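Chorismatase (Streptomyces hygroscopicus, PDB 4BPS) catalyses the hydrolysis of chorismate to a dihydroxycyclohexadiene carboxylic acid and pyruvate, a step in the biosynthesis of the immunosuppressants FK506 and FK520. Local coordinates at residues P58-H63 and V102-E107. Residues are numbered along the deposited sequence; the frame is centred on the assembly and turned at random.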
ATOM      1  N   PRO A  58      11.462   3.096  11.973  1.00  6.38           N
ATOM      2  CA  PRO A  58      10.037   3.189  12.298  1.00  6.29           C
ATOM      3  C   PRO A  58       9.407   1.809  12.324  1.00  6.47           C
ATOM      4  O   PRO A  58       9.686   0.982  11.439  1.00  7.54           O
ATOM      5  CB  PRO A  58       9.464   4.005  11.141  1.00  7.95           C
ATOM      6  CG  PRO A  58      10.583   4.806  10.639  1.00  8.32           C
ATOM      7  CD  PRO A  58      11.827   3.980  10.860  1.00  7.44           C
ATOM      8  N   ARG A  59       8.512   1.597  13.286  1.00  6.15           N
ATOM      9  CA  ARG A  59       7.831   0.330  13.415  1.00  7.36           C
ATOM     10  C   ARG A  59       6.421   0.514  13.939  1.00  6.45           C
ATOM     11  O   ARG A  59       6.183   1.371  14.797  1.00  7.74           O
ATOM     12  CB  ARG A  59       8.628  -0.546  14.400  1.00 12.86           C
ATOM     13  CG  ARG A  59       7.990  -1.842  14.799  1.00 21.27           C
ATOM     14  CD  ARG A  59       7.294  -1.671  16.145  1.00 28.24           C
ATOM     15  NE  ARG A  59       6.643  -2.898  16.580  1.00 33.55           N
ATOM     16  CZ  ARG A  59       6.253  -3.126  17.828  1.00 37.39           C
ATOM     17  NH1 ARG A  59       6.466  -2.215  18.772  1.00 37.26           N
ATOM     18  NH2 ARG A  59       5.675  -4.281  18.136  1.00 39.24           N
ATOM     19  N   THR A  60       5.499  -0.308  13.454  1.00  5.54           N
ATOM     20  CA  THR A  60       4.208  -0.430  14.103  1.00  5.36           C
ATOM     21  C   THR A  60       3.627  -1.789  13.739  1.00  5.27           C
ATOM     22  O   THR A  60       4.088  -2.434  12.801  1.00  5.82           O
ATOM     23  CB  THR A  60       3.244   0.705  13.699  1.00  5.72           C
ATOM     24  OG1 THR A  60       2.188   0.824  14.667  1.00  5.66           O
ATOM     25  CG2 THR A  60       2.609   0.487  12.332  1.00  6.21           C
ATOM     26  N   ALA A  61       2.601  -2.211  14.479  1.00  5.02           N
ATOM     27  CA  ALA A  61       1.868  -3.422  14.177  1.00  5.18           C
ATOM     28  C   ALA A  61       0.464  -3.057  13.746  1.00  4.82           C
ATOM     29  O   ALA A  61      -0.171  -2.190  14.366  1.00  5.28           O
ATOM     30  CB  ALA A  61       1.823  -4.337  15.390  1.00  6.27           C
ATOM     31  N   VAL A  62      -0.019  -3.723  12.696  1.00  4.83           N
ATOM     32  CA  VAL A  62      -1.390  -3.519  12.235  1.00  5.45           C
ATOM     33  C   VAL A  62      -2.155  -4.831  12.293  1.00  5.03           C
ATOM     34  O   VAL A  62      -1.582  -5.924  12.137  1.00  5.60           O
ATOM     35  CB  VAL A  62      -1.429  -2.915  10.788  1.00  5.78           C
ATOM     36  CG1 VAL A  62      -0.924  -1.477  10.808  1.00  6.57           C
ATOM     37  CG2 VAL A  62      -0.626  -3.785   9.789  1.00  5.80           C
ATOM     38  N   HIS A  63      -3.442  -4.709  12.562  1.00  5.35           N
ATOM     39  CA  HIS A  63      -4.285  -5.879  12.823  1.00  5.22           C
ATOM     40  C   HIS A  63      -4.939  -6.330  11.513  1.00  5.45           C
ATOM     41  O   HIS A  63      -6.138  -6.148  11.286  1.00  6.16           O
ATOM     42  CB  HIS A  63      -5.299  -5.556  13.912  1.00  6.18           C
ATOM     43  CG  HIS A  63      -6.024  -6.752  14.450  1.00  6.16           C
ATOM     44  ND1 HIS A  63      -6.763  -6.707  15.608  1.00  6.43           N
ATOM     45  CD2 HIS A  63      -6.141  -8.020  13.969  1.00  5.98           C
ATOM     46  CE1 HIS A  63      -7.289  -7.899  15.828  1.00  6.63           C
ATOM     47  NE2 HIS A  63      -6.929  -8.713  14.848  1.00  6.26           N
ATOM     48  N   VAL A 102       5.727   6.165   8.903  1.00  4.86           N
ATOM     49  CA  VAL A 102       4.576   5.465   9.422  0.54  5.23           C
ATOM     50  C   VAL A 102       3.881   6.357  10.443  1.00  4.64           C
ATOM     51  O   VAL A 102       4.553   6.980  11.261  1.00  4.82           O
ATOM     52  CB  VAL A 102       5.106   4.201  10.204  0.54  6.27           C
ATOM     53  CG1 VAL A 102       3.966   3.407  10.807  0.54  5.87           C
ATOM     54  CG2 VAL A 102       6.028   3.319   9.350  0.54  6.34           C
ATOM     55  N   VAL A 103       2.551   6.406  10.405  1.00  4.84           N
ATOM     56  CA  VAL A 103       1.790   7.260  11.306  1.00  4.77           C
ATOM     57  C   VAL A 103       0.402   6.653  11.456  1.00  4.91           C
ATOM     58  O   VAL A 103      -0.093   5.986  10.547  1.00  5.33           O
ATOM     59  CB  VAL A 103       1.709   8.703  10.750  1.00  5.68           C
ATOM     60  CG1 VAL A 103       1.108   8.763   9.337  1.00  7.01           C
ATOM     61  CG2 VAL A 103       0.970   9.637  11.696  1.00  6.78           C
ATOM     62  N   ARG A 104      -0.246   6.841  12.600  1.00  4.86           N
ATOM     63  CA  ARG A 104      -1.595   6.325  12.770  1.00  5.05           C
ATOM     64  C   ARG A 104      -2.455   7.237  13.616  1.00  5.47           C
ATOM     65  O   ARG A 104      -1.946   8.099  14.344  1.00  7.07           O
ATOM     66  CB  ARG A 104      -1.541   4.886  13.317  1.00  5.80           C
ATOM     67  CG  ARG A 104      -1.034   4.762  14.746  1.00  6.21           C
ATOM     68  CD  ARG A 104      -0.669   3.333  15.124  1.00  6.09           C
ATOM     69  NE  ARG A 104      -1.844   2.474  15.016  1.00  5.40           N
ATOM     70  CZ  ARG A 104      -1.843   1.224  14.562  1.00  4.94           C
ATOM     71  NH1 ARG A 104      -0.705   0.591  14.268  1.00  5.34           N
ATOM     72  NH2 ARG A 104      -2.995   0.581  14.448  1.00  5.18           N
ATOM     73  N   THR A 105      -3.770   7.027  13.515  1.00  5.72           N
ATOM     74  CA  THR A 105      -4.743   7.742  14.313  1.00  5.99           C
ATOM     75  C   THR A 105      -5.673   6.722  14.950  1.00  6.35           C
ATOM     76  O   THR A 105      -5.959   5.687  14.371  1.00  7.61           O
ATOM     77  CB  THR A 105      -5.479   8.782  13.470  1.00  7.27           C
ATOM     78  OG1 THR A 105      -6.298   9.583  14.326  1.00  7.89           O
ATOM     79  CG2 THR A 105      -6.367   8.133  12.395  1.00  8.78           C
ATOM     80  N   GLY A 106      -6.101   6.989  16.176  1.00  6.64           N
ATOM     81  CA  GLY A 106      -6.784   5.983  16.973  1.00  7.16           C
ATOM     82  C   GLY A 106      -8.177   5.576  16.507  1.00  6.70           C
ATOM     83  O   GLY A 106      -8.877   6.314  15.804  1.00  7.14           O
ATOM     84  N   GLU A 107      -8.582   4.384  16.916  1.00  7.35           N
ATOM     85  CA  GLU A 107      -9.939   3.903  16.771  1.00  7.54           C
ATOM     86  C   GLU A 107     -10.918   4.989  17.235  1.00  7.72           C
ATOM     87  O   GLU A 107     -10.731   5.572  18.313  1.00  7.98           O
ATOM     88  CB  GLU A 107     -10.097   2.620  17.599  1.00  7.85           C
ATOM     89  CG  GLU A 107     -11.427   1.929  17.365  1.00  8.06           C
ATOM     90  CD  GLU A 107     -11.526   1.218  16.024  1.00  7.78           C
ATOM     91  OE1 GLU A 107     -10.484   0.917  15.400  1.00  7.13           O
ATOM     92  OE2 GLU A 107     -12.677   0.937  15.605  1.00  8.14           O
TER
HETATM   93  O   HOH W   1      -4.378  -1.883  12.972  1.00  5.62           O
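Pro58 and Val102 face each other where strands 58-62 and 102-105 come together, the axes passing 7.6 Å apart and running in roughly the same direction at 41°. The two strands belong to different sheets, so the contact is made by side chains, together with the main-chain carbonyl of Ala61. At its apolar end Val102, in one of its two modelled conformers, presents both methyls. In that conformer CG2 meets CB of Pro58 at 3.9 Å. CG1 there lies anti to the backbone N (chi1 179°) and reaches CG2 of Thr60, with 3.6 Å between the methyls. Ile42 of strand 38-44 also touches Val102.

The polar end belongs to Arg104. A bend at chi3 (-61°) sets its NE out of line with the chain. NH1 gives two hydrogen bonds to strand 58-62. One goes to OG1 of Thr60 at 2.9 Å, with the acceptor close to the guanidinium plane. The other goes to the carbonyl O of Ala61 at 2.8 Å, with NH1 above the carbonyl plane. Neither bond is straight. Thr60 OG1 also bonds to the carbonyl O of Asp50, so this hydroxyl links the arginine to the loop between strands 38-44 and 52-54. CG1 of Val62 lies 4.0 Å from NH1 in an oblique approach. NH2 bonds to Gly187 O and, at 3.2 Å, to a water that also accepts from the backbone N of His63. Both terminal nitrogens are thus held, which fixes the turn of the guanidinium group. Thr190 of strand 189-196 packs on Thr60, Val62 and Arg104.

Val103 points away from strand 58-62, and its side chain touches Leu118 and Val122 of helix 112-129. Strand 98-105 therefore lies between that helix and strand 57-62. This is face-to-face sheet packing in a YjgF-fold enzyme, away from the chorismate site, with a buried apolar end and an arginine bridging the sheets.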